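Local coordinates for uncharacterized protein (Lodderomyces elongisporus NRRL YB-4239, PDB 4EXJ) that is of unknown function but belongs to the glutathione S-transferase superfamily and may, like Ure2, take part in transcription regulation, at residues P93-Y96 against W97-N100. Residues are numbered along the deposited sequence; the frame is centred on the assembly and turned at random.
Sequences PKLY and WEQN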
ATOM      1  N   PRO B  93      -4.651   9.797 -18.627  1.00 33.11           N
ATOM      2  CA  PRO B  93      -3.680   9.900 -17.545  1.00 32.25           C
ATOM      3  C   PRO B  93      -4.323  10.318 -16.230  1.00 31.68           C
ATOM      4  O   PRO B  93      -3.939   9.813 -15.176  1.00 32.11           O
ATOM      5  CB  PRO B  93      -2.693  10.979 -18.029  1.00 34.42           C
ATOM      6  CG  PRO B  93      -2.966  11.162 -19.473  1.00 39.67           C
ATOM      7  CD  PRO B  93      -4.364  10.717 -19.746  1.00 39.33           C
ATOM      8  N   LYS B  94      -5.291  11.223 -16.286  1.00 30.45           N
ATOM      9  CA  LYS B  94      -5.956  11.653 -15.065  1.00 28.55           C
ATOM     10  C   LYS B  94      -6.527  10.443 -14.326  1.00 32.04           C
ATOM     11  O   LYS B  94      -6.323  10.261 -13.107  1.00 27.12           O
ATOM     12  CB  LYS B  94      -7.079  12.628 -15.389  1.00 33.41           C
ATOM     13  CG  LYS B  94      -7.680  13.308 -14.181  1.00 38.04           C
ATOM     14  CD  LYS B  94      -8.879  14.181 -14.582  1.00 51.52           C
ATOM     15  CE  LYS B  94      -8.438  15.448 -15.299  1.00 53.66           C
ATOM     16  NZ  LYS B  94      -7.700  16.366 -14.392  1.00 57.83           N
ATOM     17  N   LEU B  95      -7.263   9.622 -15.057  1.00 29.21           N
ATOM     18  CA  LEU B  95      -7.920   8.459 -14.450  1.00 29.06           C
ATOM     19  C   LEU B  95      -6.924   7.387 -14.026  1.00 30.23           C
ATOM     20  O   LEU B  95      -7.134   6.715 -13.003  1.00 27.34           O
ATOM     21  CB  LEU B  95      -8.981   7.889 -15.399  1.00 28.96           C
ATOM     22  CG  LEU B  95     -10.118   8.865 -15.693  1.00 32.20           C
ATOM     23  CD1 LEU B  95     -11.201   8.162 -16.507  1.00 32.11           C
ATOM     24  CD2 LEU B  95     -10.682   9.423 -14.408  1.00 31.35           C
ATOM     25  N   TYR B  96      -5.839   7.244 -14.794  1.00 26.21           N
ATOM     26  CA  TYR B  96      -4.787   6.300 -14.470  1.00 27.33           C
ATOM     27  C   TYR B  96      -4.187   6.622 -13.103  1.00 26.80           C
ATOM     28  O   TYR B  96      -3.996   5.722 -12.274  1.00 24.69           O
ATOM     29  CB  TYR B  96      -3.691   6.300 -15.539  1.00 25.13           C
ATOM     30  CG  TYR B  96      -2.479   5.482 -15.161  1.00 24.30           C
ATOM     31  CD1 TYR B  96      -2.409   4.124 -15.457  1.00 28.29           C
ATOM     32  CD2 TYR B  96      -1.406   6.078 -14.505  1.00 23.27           C
ATOM     33  CE1 TYR B  96      -1.301   3.377 -15.102  1.00 27.12           C
ATOM     34  CE2 TYR B  96      -0.286   5.339 -14.148  1.00 27.12           C
ATOM     35  CZ  TYR B  96      -0.249   3.993 -14.448  1.00 30.46           C
ATOM     36  OH  TYR B  96       0.850   3.262 -14.105  1.00 32.90           O
ATOM     37  N   TRP B  97      -3.884   7.901 -12.871  1.00 23.77           N
ATOM     38  CA  TRP B  97      -3.350   8.286 -11.546  1.00 23.73           C
ATOM     39  C   TRP B  97      -4.365   8.162 -10.417  1.00 24.36           C
ATOM     40  O   TRP B  97      -3.979   7.830  -9.297  1.00 23.68           O
ATOM     41  CB  TRP B  97      -2.673   9.652 -11.563  1.00 25.99           C
ATOM     42  CG  TRP B  97      -1.453   9.631 -12.460  1.00 25.50           C
ATOM     43  CD1 TRP B  97      -1.325  10.256 -13.673  1.00 31.09           C
ATOM     44  CD2 TRP B  97      -0.233   8.895 -12.254  1.00 29.95           C
ATOM     45  NE1 TRP B  97      -0.094   9.969 -14.223  1.00 27.48           N
ATOM     46  CE2 TRP B  97       0.595   9.145 -13.369  1.00 28.93           C
ATOM     47  CE3 TRP B  97       0.259   8.076 -11.217  1.00 24.00           C
ATOM     48  CZ2 TRP B  97       1.863   8.579 -13.495  1.00 27.06           C
ATOM     49  CZ3 TRP B  97       1.533   7.514 -11.348  1.00 29.76           C
ATOM     50  CH2 TRP B  97       2.318   7.779 -12.476  1.00 31.05           C
ATOM     51  N   GLU B  98      -5.643   8.403 -10.700  1.00 24.80           N
ATOM     52  CA  GLU B  98      -6.683   8.204  -9.677  1.00 27.78           C
ATOM     53  C   GLU B  98      -6.734   6.718  -9.320  1.00 25.03           C
ATOM     54  O   GLU B  98      -6.792   6.348  -8.137  1.00 24.23           O
ATOM     55  CB  GLU B  98      -8.070   8.652 -10.175  1.00 27.86           C
ATOM     56  CG  GLU B  98      -8.287  10.182 -10.222  1.00 29.76           C
ATOM     57  CD  GLU B  98      -9.588  10.590 -10.893  1.00 40.33           C
ATOM     58  OE1 GLU B  98     -10.519   9.754 -10.946  1.00 35.71           O
ATOM     59  OE2 GLU B  98      -9.679  11.753 -11.363  1.00 35.83           O
ATOM     60  N   GLN B  99      -6.729   5.874 -10.352  1.00 23.27           N
ATOM     61  CA  GLN B  99      -6.735   4.432 -10.191  1.00 22.19           C
ATOM     62  C   GLN B  99      -5.531   3.991  -9.371  1.00 26.11           C
ATOM     63  O   GLN B  99      -5.657   3.209  -8.426  1.00 23.16           O
ATOM     64  CB  GLN B  99      -6.697   3.804 -11.597  1.00 19.29           C
ATOM     65  CG  GLN B  99      -6.485   2.322 -11.699  1.00 22.76           C
ATOM     66  CD  GLN B  99      -6.545   1.949 -13.165  1.00 32.34           C
ATOM     67  OE1 GLN B  99      -7.624   1.822 -13.735  1.00 27.26           O
ATOM     68  NE2 GLN B  99      -5.390   1.832 -13.792  1.00 27.43           N
ATOM     69  N   ASN B 100      -4.349   4.499  -9.716  1.00 22.81           N
ATOM     70  CA  ASN B 100      -3.148   4.059  -9.010  1.00 23.58           C
ATOM     71  C   ASN B 100      -3.180   4.458  -7.540  1.00 23.90           C
ATOM     72  O   ASN B 100      -2.854   3.655  -6.662  1.00 23.04           O
ATOM     73  CB  ASN B 100      -1.898   4.633  -9.680  1.00 20.86           C
ATOM     74  CG  ASN B 100      -0.786   3.622  -9.795  1.00 27.95           C
ATOM     75  OD1 ASN B 100      -0.959   2.556 -10.396  1.00 32.65           O
ATOM     76  ND2 ASN B 100       0.377   3.969  -9.276  1.00 28.25           N
TER
HETATM   77  O   HOH W   1      -3.160   2.799 -12.265  1.00 26.51           O
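Tyr96 and Trp97, neighbours at the start of helix 93-120, form an edge-to-face pair. From CB outward, the Tyr96 side chain meets the next turn atom by atom. Its CB lies near Trp97 N simply because the peptide link sets that spacing, and CG, anti to the backbone N (chi1 172°), lies beside the residue's own carbonyl carbon, which sets the CD2/CE2 edge over the indole. Tyr96 CD2 sits above the middle of the indole face, 3.8 Å from Trp97 CD2, and Tyr96 CE2 continues to Trp97 CH2 at 3.9 Å; the two planes stand nearly perpendicular, at 86°. Across the ring, Tyr96 CD1 comes within 4.1 Å of Gln99 NE2. At the tip, Tyr96 OH is 4.2 Å from Asn100 OD1, the phenol ring and amide lying side by side with planes 15° apart.

A water over one face of the tyrosine ring ties the next turn together: it donates to Tyr96 O and to Asn100 OD1, and accepts from Gln99 NE2 at 2.9 Å. Tyr96 O also takes the i+4 bond from Asn100 N (2.9 Å), so two donors grip this carbonyl. The far end of Gln99 bonds through OE1 to Tyr87 N, while Asn100 ND2 is hydrogen-bonded to OD1 of Asn70 of the second subunit.

Trp97 meets Tyr74 of that subunit edge-to-face, and Tyr96 packs on its own counterpart there. These are the first two turns of helix 93-120, in the mainly helical C-terminal domain of a GST-fold dimer, with the aromatic pair built into the subunit interface.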